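Local coordinates for OxyA protein (Actinoplanes teichomyceticus, PDB 5HH3), which is a haem-containing cytochrome P450 that probably carries out a phenolic coupling step, closing a ring in the peptide precursor of a glycopeptide antibiotic, at residues F110-R113 with R114-F118; A354-V357 with F358-A361. All blocks are in the same frame, centred on the assembly; numbering follows the deposited sequence.

Contact 1 of 2, residues F110-R113 with R114-F118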
ATOM      1  N   PHE B 110     -18.367  -4.884  26.516  1.00 42.19           N
ATOM      2  CA  PHE B 110     -19.315  -4.489  25.458  1.00 42.47           C
ATOM      3  C   PHE B 110     -20.641  -5.255  25.534  1.00 45.35           C
ATOM      4  O   PHE B 110     -21.436  -5.219  24.595  1.00 46.45           O
ATOM      5  CB  PHE B 110     -18.653  -4.660  24.084  1.00 40.28           C
ATOM      6  CG  PHE B 110     -17.390  -3.844  23.912  1.00 39.04           C
ATOM      7  CD1 PHE B 110     -16.162  -4.331  24.353  1.00 38.97           C
ATOM      8  CD2 PHE B 110     -17.433  -2.576  23.336  1.00 38.05           C
ATOM      9  CE1 PHE B 110     -14.996  -3.582  24.200  1.00 38.75           C
ATOM     10  CE2 PHE B 110     -16.273  -1.825  23.171  1.00 37.35           C
ATOM     11  CZ  PHE B 110     -15.049  -2.330  23.603  1.00 38.21           C
ATOM     12  N   ALA B 111     -20.885  -5.908  26.667  1.00 50.32           N
ATOM     13  CA  ALA B 111     -22.132  -6.654  26.911  1.00 55.00           C
ATOM     14  C   ALA B 111     -23.385  -5.749  26.985  1.00 58.45           C
ATOM     15  O   ALA B 111     -23.276  -4.538  27.176  1.00 55.81           O
ATOM     16  CB  ALA B 111     -22.011  -7.459  28.195  1.00 55.35           C
ATOM     17  N   VAL B 112     -24.555  -6.384  26.869  1.00 62.72           N
ATOM     18  CA  VAL B 112     -25.853  -5.715  26.761  0.50 64.82           C
ATOM     19  C   VAL B 112     -26.155  -4.938  28.023  1.00 68.63           C
ATOM     20  O   VAL B 112     -26.445  -3.744  27.956  1.00 72.12           O
ATOM     21  CB  VAL B 112     -26.990  -6.729  26.460  1.00 65.82           C
ATOM     22  CG1 VAL B 112     -28.369  -6.147  26.740  1.00 68.00           C
ATOM     23  CG2 VAL B 112     -26.910  -7.187  25.003  1.00 64.53           C
ATOM     24  N   ARG B 113     -26.079  -5.609  29.169  1.00 71.17           N
ATOM     25  CA  ARG B 113     -26.325  -4.963  30.460  1.00 74.01           C
ATOM     26  C   ARG B 113     -25.460  -3.725  30.677  1.00 69.59           C
ATOM     27  O   ARG B 113     -25.883  -2.757  31.313  1.00 70.66           O
ATOM     28  CB  ARG B 113     -26.112  -5.947  31.623  1.00 80.18           C
ATOM     29  CG  ARG B 113     -27.158  -7.056  31.704  1.00 85.03           C
ATOM     30  CD  ARG B 113     -27.269  -7.632  33.112  1.00 90.52           C
ATOM     31  NE  ARG B 113     -28.073  -8.860  33.138  1.00 94.89           N
ATOM     32  CZ  ARG B 113     -28.425  -9.532  34.239  1.00 99.63           C
ATOM     33  NH1 ARG B 113     -28.059  -9.114  35.452  1.00101.41           N
ATOM     34  NH2 ARG B 113     -29.160 -10.640  34.127  1.00102.38           N
ATOM     35  N   ARG B 114     -24.244  -3.764  30.157  1.00 64.75           N
ATOM     36  CA  ARG B 114     -23.339  -2.625  30.248  1.00 62.14           C
ATOM     37  C   ARG B 114     -23.814  -1.409  29.440  1.00 58.90           C
ATOM     38  O   ARG B 114     -23.705  -0.265  29.903  1.00 56.60           O
ATOM     39  CB  ARG B 114     -21.940  -3.073  29.855  1.00 61.79           C
ATOM     40  CG  ARG B 114     -21.323  -3.965  30.938  1.00 64.06           C
ATOM     41  CD  ARG B 114     -20.462  -3.121  31.853  1.00 64.93           C
ATOM     42  NE  ARG B 114     -19.457  -2.516  30.991  1.00 65.93           N
ATOM     43  CZ  ARG B 114     -18.799  -1.383  31.202  1.00 65.80           C
ATOM     44  NH1 ARG B 114     -18.971  -0.668  32.327  1.00 64.89           N
ATOM     45  NH2 ARG B 114     -17.923  -0.989  30.261  1.00 62.79           N
ATOM     46  N   MET B 115     -24.365  -1.661  28.254  1.00 55.29           N
ATOM     47  CA  MET B 115     -24.908  -0.590  27.417  1.00 54.49           C
ATOM     48  C   MET B 115     -26.182   0.052  27.975  1.00 56.56           C
ATOM     49  O   MET B 115     -26.347   1.269  27.869  1.00 55.48           O
ATOM     50  CB  MET B 115     -25.085  -1.085  25.980  1.00 52.70           C
ATOM     51  CG  MET B 115     -23.766  -1.503  25.345  1.00 51.10           C
ATOM     52  SD  MET B 115     -22.565  -0.154  25.258  1.00 50.12           S
ATOM     53  CE  MET B 115     -21.549  -0.286  26.717  1.00 55.24           C
ATOM     54  N   GLN B 116     -27.042  -0.740  28.615  1.00 58.73           N
ATOM     55  CA  GLN B 116     -28.203  -0.206  29.344  1.00 60.92           C
ATOM     56  C   GLN B 116     -27.806   0.798  30.434  1.00 61.34           C
ATOM     57  O   GLN B 116     -28.455   1.820  30.607  1.00 60.34           O
ATOM     58  CB  GLN B 116     -28.983  -1.337  30.010  1.00 64.53           C
ATOM     59  CG  GLN B 116     -29.715  -2.269  29.052  1.00 66.55           C
ATOM     60  CD  GLN B 116     -30.136  -3.587  29.707  1.00 69.59           C
ATOM     61  OE1 GLN B 116     -30.071  -3.748  30.927  1.00 70.61           O
ATOM     62  NE2 GLN B 116     -30.551  -4.543  28.884  1.00 72.16           N
ATOM     63  N   LYS B 117     -26.751   0.481  31.176  1.00 60.92           N
ATOM     64  CA  LYS B 117     -26.236   1.374  32.218  1.00 61.06           C
ATOM     65  C   LYS B 117     -25.631   2.674  31.691  1.00 56.88           C
ATOM     66  O   LYS B 117     -25.708   3.699  32.351  1.00 56.69           O
ATOM     67  CB  LYS B 117     -25.209   0.648  33.083  1.00 64.43           C
ATOM     68  CG  LYS B 117     -25.861  -0.342  34.026  1.00 68.92           C
ATOM     69  CD  LYS B 117     -24.846  -1.121  34.833  1.00 72.03           C
ATOM     70  CE  LYS B 117     -25.553  -2.120  35.740  1.00 77.09           C
ATOM     71  NZ  LYS B 117     -26.337  -3.131  34.966  1.00 78.44           N
ATOM     72  N   PHE B 118     -25.016   2.615  30.514  1.00 52.69           N
ATOM     73  CA  PHE B 118     -24.362   3.766  29.910  1.00 50.05           C
ATOM     74  C   PHE B 118     -25.364   4.730  29.236  1.00 48.54           C
ATOM     75  O   PHE B 118     -25.042   5.886  29.012  1.00 47.76           O
ATOM     76  CB  PHE B 118     -23.317   3.249  28.911  1.00 49.47           C
ATOM     77  CG  PHE B 118     -22.311   4.275  28.454  1.00 49.50           C
ATOM     78  CD1 PHE B 118     -21.593   5.035  29.372  1.00 51.12           C
ATOM     79  CD2 PHE B 118     -22.030   4.423  27.097  1.00 49.15           C
ATOM     80  CE1 PHE B 118     -20.659   5.959  28.946  1.00 50.96           C
ATOM     81  CE2 PHE B 118     -21.092   5.353  26.666  1.00 49.74           C
ATOM     82  CZ  PHE B 118     -20.413   6.120  27.596  1.00 50.12           C
TER
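A111 O takes the N-H of M115, 3.3 Å from A111 O to M115 N, and so closes the first turn of helix 112-136, with A111 at the N-cap position. The same oxygen receives a weak, bent bond from R114 N (121° at the hydrogen). One residue on, the bond from Q116 N to V112 O is shorter, 3.1 Å, and straighter, 163°, whereas the one from K117 N to R113 O is weak. The first carbons of the next side chains lie close to A111 O: CB of R114 sits 3.3 Å from it, and CG of M115 3.6 Å. At the outer surface Q116, extended beyond CG, runs back across V112; its NE2 meets CG1 of V112 at 3.5 Å, the methyl set beside the carbonyl carbon. K117 folds at its last torsion (chi4 62°), which brings NZ to 3.7 Å from R113 O. Further out, S352 OG is hydrogen-bonded to F110 O, and the F110 ring meets that of F158. M115 packs on S352 and L353 of helix 351-368, while F118 reaches L353 and L356 of the same helix. The turn is thus two-sided, with M115 and F118 buried against neighbouring helices and V112, R113, Q116 and K117 outward. R113 and K117 carry like charges at the exposed surface, NH1 of R113 and NZ of K117 6.2 Å apart, so solvent probably screens them; R114 turns away and its NH2 makes a weak hydrogen bond to A109 O.

Contact 2 of 2, residues A354-V357 with F358-A361. With HEM (protoporphyrin IX containing Fe), chain G.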
ATOM      1  N   ALA B 354     -21.687   1.395  19.460  1.00 32.16           N
ATOM      2  CA  ALA B 354     -21.992   2.225  18.303  1.00 32.81           C
ATOM      3  C   ALA B 354     -23.506   2.429  18.160  1.00 33.63           C
ATOM      4  O   ALA B 354     -23.956   3.564  18.065  1.00 33.20           O
ATOM      5  CB  ALA B 354     -21.412   1.638  17.038  1.00 32.03           C
ATOM      6  N   GLU B 355     -24.284   1.347  18.230  1.00 34.48           N
ATOM      7  CA  GLU B 355     -25.736   1.441  18.076  1.00 35.84           C
ATOM      8  C   GLU B 355     -26.412   2.256  19.157  1.00 36.19           C
ATOM      9  O   GLU B 355     -27.372   2.963  18.860  1.00 37.42           O
ATOM     10  CB  GLU B 355     -26.392   0.064  17.987  1.00 37.79           C
ATOM     11  CG  GLU B 355     -26.093  -0.636  16.665  1.00 38.79           C
ATOM     12  CD  GLU B 355     -26.726  -2.011  16.550  1.00 41.48           C
ATOM     13  OE1 GLU B 355     -26.884  -2.507  15.419  1.00 43.91           O
ATOM     14  OE2 GLU B 355     -27.040  -2.629  17.582  1.00 45.25           O
ATOM     15  N   LEU B 356     -25.939   2.139  20.396  1.00 35.69           N
ATOM     16  CA  LEU B 356     -26.448   2.946  21.516  1.00 36.78           C
ATOM     17  C   LEU B 356     -26.254   4.449  21.267  1.00 35.23           C
ATOM     18  O   LEU B 356     -27.162   5.247  21.506  1.00 35.23           O
ATOM     19  CB  LEU B 356     -25.754   2.554  22.827  1.00 37.72           C
ATOM     20  CG  LEU B 356     -26.062   3.421  24.049  1.00 40.07           C
ATOM     21  CD1 LEU B 356     -27.562   3.360  24.356  1.00 41.51           C
ATOM     22  CD2 LEU B 356     -25.248   2.999  25.263  1.00 41.12           C
ATOM     23  N   VAL B 357     -25.065   4.816  20.803  1.00 33.26           N
ATOM     24  CA  VAL B 357     -24.775   6.199  20.445  1.00 33.39           C
ATOM     25  C   VAL B 357     -25.706   6.685  19.310  1.00 33.06           C
ATOM     26  O   VAL B 357     -26.252   7.761  19.407  1.00 32.79           O
ATOM     27  CB  VAL B 357     -23.283   6.410  20.091  1.00 32.99           C
ATOM     28  CG1 VAL B 357     -23.034   7.812  19.532  1.00 33.60           C
ATOM     29  CG2 VAL B 357     -22.422   6.198  21.330  1.00 33.99           C
ATOM     30  N   PHE B 358     -25.907   5.869  18.279  1.00 32.88           N
ATOM     31  CA  PHE B 358     -26.710   6.272  17.131  1.00 33.76           C
ATOM     32  C   PHE B 358     -28.182   6.351  17.490  1.00 35.42           C
ATOM     33  O   PHE B 358     -28.855   7.305  17.095  1.00 35.60           O
ATOM     34  CB  PHE B 358     -26.556   5.320  15.946  1.00 33.38           C
ATOM     35  CG  PHE B 358     -25.131   5.098  15.483  1.00 32.36           C
ATOM     36  CD1 PHE B 358     -24.137   6.049  15.663  1.00 32.78           C
ATOM     37  CD2 PHE B 358     -24.799   3.905  14.832  1.00 31.60           C
ATOM     38  CE1 PHE B 358     -22.829   5.805  15.198  1.00 32.27           C
ATOM     39  CE2 PHE B 358     -23.509   3.661  14.375  1.00 29.97           C
ATOM     40  CZ  PHE B 358     -22.527   4.610  14.550  1.00 30.18           C
ATOM     41  N   ARG B 359     -28.650   5.342  18.238  1.00 36.16           N
ATOM     42  CA  ARG B 359     -30.043   5.238  18.706  0.50 37.55           C
ATOM     43  C   ARG B 359     -30.429   6.431  19.576  1.00 37.89           C
ATOM     44  O   ARG B 359     -31.590   6.794  19.647  1.00 38.54           O
ATOM     45  CB  ARG B 359     -30.263   3.923  19.496  0.50 38.94           C
ATOM     46  CG  ARG B 359     -31.488   3.880  20.414  0.50 41.41           C
ATOM     47  CD  ARG B 359     -31.792   2.471  20.912  0.50 42.40           C
ATOM     48  NE  ARG B 359     -30.617   1.619  20.860  0.50 42.38           N
ATOM     49  CZ  ARG B 359     -29.921   1.229  21.923  0.50 42.07           C
ATOM     50  NH1 ARG B 359     -30.282   1.605  23.137  0.50 43.17           N
ATOM     51  NH2 ARG B 359     -28.865   0.463  21.755  0.50 40.97           N
ATOM     52  N   THR B 360     -29.443   7.010  20.258  1.00 37.14           N
ATOM     53  CA  THR B 360     -29.643   8.131  21.156  1.00 38.41           C
ATOM     54  C   THR B 360     -29.467   9.452  20.430  1.00 38.77           C
ATOM     55  O   THR B 360     -30.326  10.328  20.534  1.00 40.88           O
ATOM     56  CB  THR B 360     -28.662   8.054  22.354  1.00 39.00           C
ATOM     57  OG1 THR B 360     -28.813   6.779  22.998  1.00 39.42           O
ATOM     58  CG2 THR B 360     -28.951   9.150  23.375  1.00 40.48           C
ATOM     59  N   ALA B 361     -28.364   9.606  19.700  1.00 37.77           N
ATOM     60  CA  ALA B 361     -28.036  10.902  19.101  1.00 37.48           C
ATOM     61  C   ALA B 361     -28.920  11.308  17.913  1.00 37.38           C
ATOM     62  O   ALA B 361     -29.215  12.498  17.743  1.00 37.64           O
ATOM     63  CB  ALA B 361     -26.560  10.977  18.740  1.00 36.97           C
TER
HETATM   64  CHA HEM G 401     -14.521  -4.810  13.650  1.00 28.02           C
HETATM   65  CHB HEM G 401     -14.551  -1.974  17.585  1.00 30.51           C
HETATM   66  CHC HEM G 401     -17.823   0.920  15.440  1.00 30.69           C
HETATM   67  CHD HEM G 401     -17.826  -1.964  11.577  1.00 28.31           C
HETATM   68  C1A HEM G 401     -14.235  -4.267  14.879  1.00 30.41           C
HETATM   69  C2A HEM G 401     -13.226  -4.759  15.754  1.00 30.00           C
HETATM   70  C3A HEM G 401     -13.242  -3.971  16.865  1.00 30.86           C
HETATM   71  C4A HEM G 401     -14.251  -2.984  16.682  1.00 31.46           C
HETATM   72  CMA HEM G 401     -12.339  -4.096  18.066  1.00 31.68           C
HETATM   73  CAA HEM G 401     -12.326  -5.950  15.494  1.00 28.43           C
HETATM   74  CBA HEM G 401     -13.026  -7.214  15.991  1.00 27.63           C
HETATM   75  CGA HEM G 401     -12.244  -8.497  15.763  1.00 28.21           C
HETATM   76  O1A HEM G 401     -11.359  -8.596  14.878  1.00 26.09           O
HETATM   77  O2A HEM G 401     -12.499  -9.508  16.471  1.00 27.86           O
HETATM   78  C1B HEM G 401     -15.445  -0.912  17.348  1.00 31.57           C
HETATM   79  C2B HEM G 401     -15.702   0.156  18.275  1.00 32.86           C
HETATM   80  C3B HEM G 401     -16.627   0.987  17.681  1.00 33.45           C
HETATM   81  C4B HEM G 401     -16.920   0.374  16.357  1.00 31.80           C
HETATM   82  CMB HEM G 401     -15.083   0.335  19.645  1.00 32.75           C
HETATM   83  CAB HEM G 401     -17.298   2.218  18.172  1.00 35.33           C
HETATM   84  CBB HEM G 401     -17.239   2.735  19.403  1.00 39.36           C
HETATM   85  C1C HEM G 401     -18.121   0.417  14.180  1.00 30.37           C
HETATM   86  C2C HEM G 401     -19.026   0.990  13.261  1.00 29.88           C
HETATM   87  C3C HEM G 401     -19.024   0.158  12.133  1.00 31.49           C
HETATM   88  C4C HEM G 401     -18.111  -0.918  12.412  1.00 30.10           C
HETATM   89  CMC HEM G 401     -19.820   2.267  13.464  1.00 30.30           C
HETATM   90  CAC HEM G 401     -19.795   0.263  10.867  1.00 33.21           C
HETATM   91  CBC HEM G 401     -20.720   1.172  10.571  1.00 38.31           C
HETATM   92  C1D HEM G 401     -16.898  -2.961  11.877  1.00 28.56           C
HETATM   93  C2D HEM G 401     -16.603  -4.027  10.895  1.00 29.49           C
HETATM   94  C3D HEM G 401     -15.684  -4.821  11.463  1.00 28.43           C
HETATM   95  C4D HEM G 401     -15.429  -4.224  12.791  1.00 27.50           C
HETATM   96  CMD HEM G 401     -17.164  -4.242   9.508  1.00 28.15           C
HETATM   97  CAD HEM G 401     -15.072  -6.060  10.822  1.00 26.89           C
HETATM   98  CBD HEM G 401     -13.874  -5.779   9.902  1.00 26.24           C
HETATM   99  CGD HEM G 401     -13.329  -7.083   9.298  1.00 26.34           C
HETATM  100  O1D HEM G 401     -12.332  -7.104   8.553  1.00 25.33           O
HETATM  101  O2D HEM G 401     -13.844  -8.191   9.499  1.00 25.65           O
HETATM  102  NA  HEM G 401     -14.866  -3.188  15.466  1.00 30.75           N
HETATM  103  NB  HEM G 401     -16.205  -0.745  16.261  1.00 31.09           N
HETATM  104  NC  HEM G 401     -17.617  -0.746  13.671  1.00 29.88           N
HETATM  105  ND  HEM G 401     -16.197  -3.137  13.015  1.00 28.17           N
HETATM  106 FE   HEM G 401     -16.207  -2.002  14.573  1.00 28.35          FE
HETATM  107  O   HOH W   1     -14.522  -0.991  13.823  1.00 34.09           O
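F358 leans back over A354, the residue one turn earlier in helix 351-368, and runs on to the haem. Its CB lies 3.8 Å from A354 O; with CG beside the backbone N (chi1 -55°), the ring is carried under that carbonyl. A354 O stands over one face, offset toward the rim and 3.2 Å from CG. Along one side of the ring CE2 touches A354 CB at 3.9 Å. At the tip, CZ meets the haem methyl CMC at 3.7 Å, the methyl lying at the ring edge and in its plane. A354 O also accepts the F358 N-H in the carbonyl plane, at 3.0 Å from F358 N. On another side of the helix T360 OG1 gives its proton to L356 O, 2.7 Å away, an oxygen that T360 N approaches only weakly. F246 stacks on the F358 ring, and V243, L247 and L275 touch its side chain; E355 is salt-bridged to R351. A354 O is thus bonded to F358 N while the F358 ring packs against it, and A354 and F358 meet the haem through carbon, at its CMC methyl, while the T360 hydroxyl is satisfied within its own helix.

In the fold
Contact 1 opens helix 112-136 and contact 2 lies in helix 351-368, the helix that follows the haem ligand C348, as the L helix does in P450s. Their centres are 12 Å apart, and L356 joins them: its CD2 lies 3.3 Å from M115 O and 4.0 Å from F118 CD2. T360 extends the same interface to V122, E123 and V126. Both contacts reach the cofactor: the side chain of F110 comes within about 4 Å of the haem and about 8 Å of the side chain of C348, while the A354 side chain is about 6 Å from that of C348. The two helices meet beside the haem, whose iron also binds a water, largely through side-chain packing.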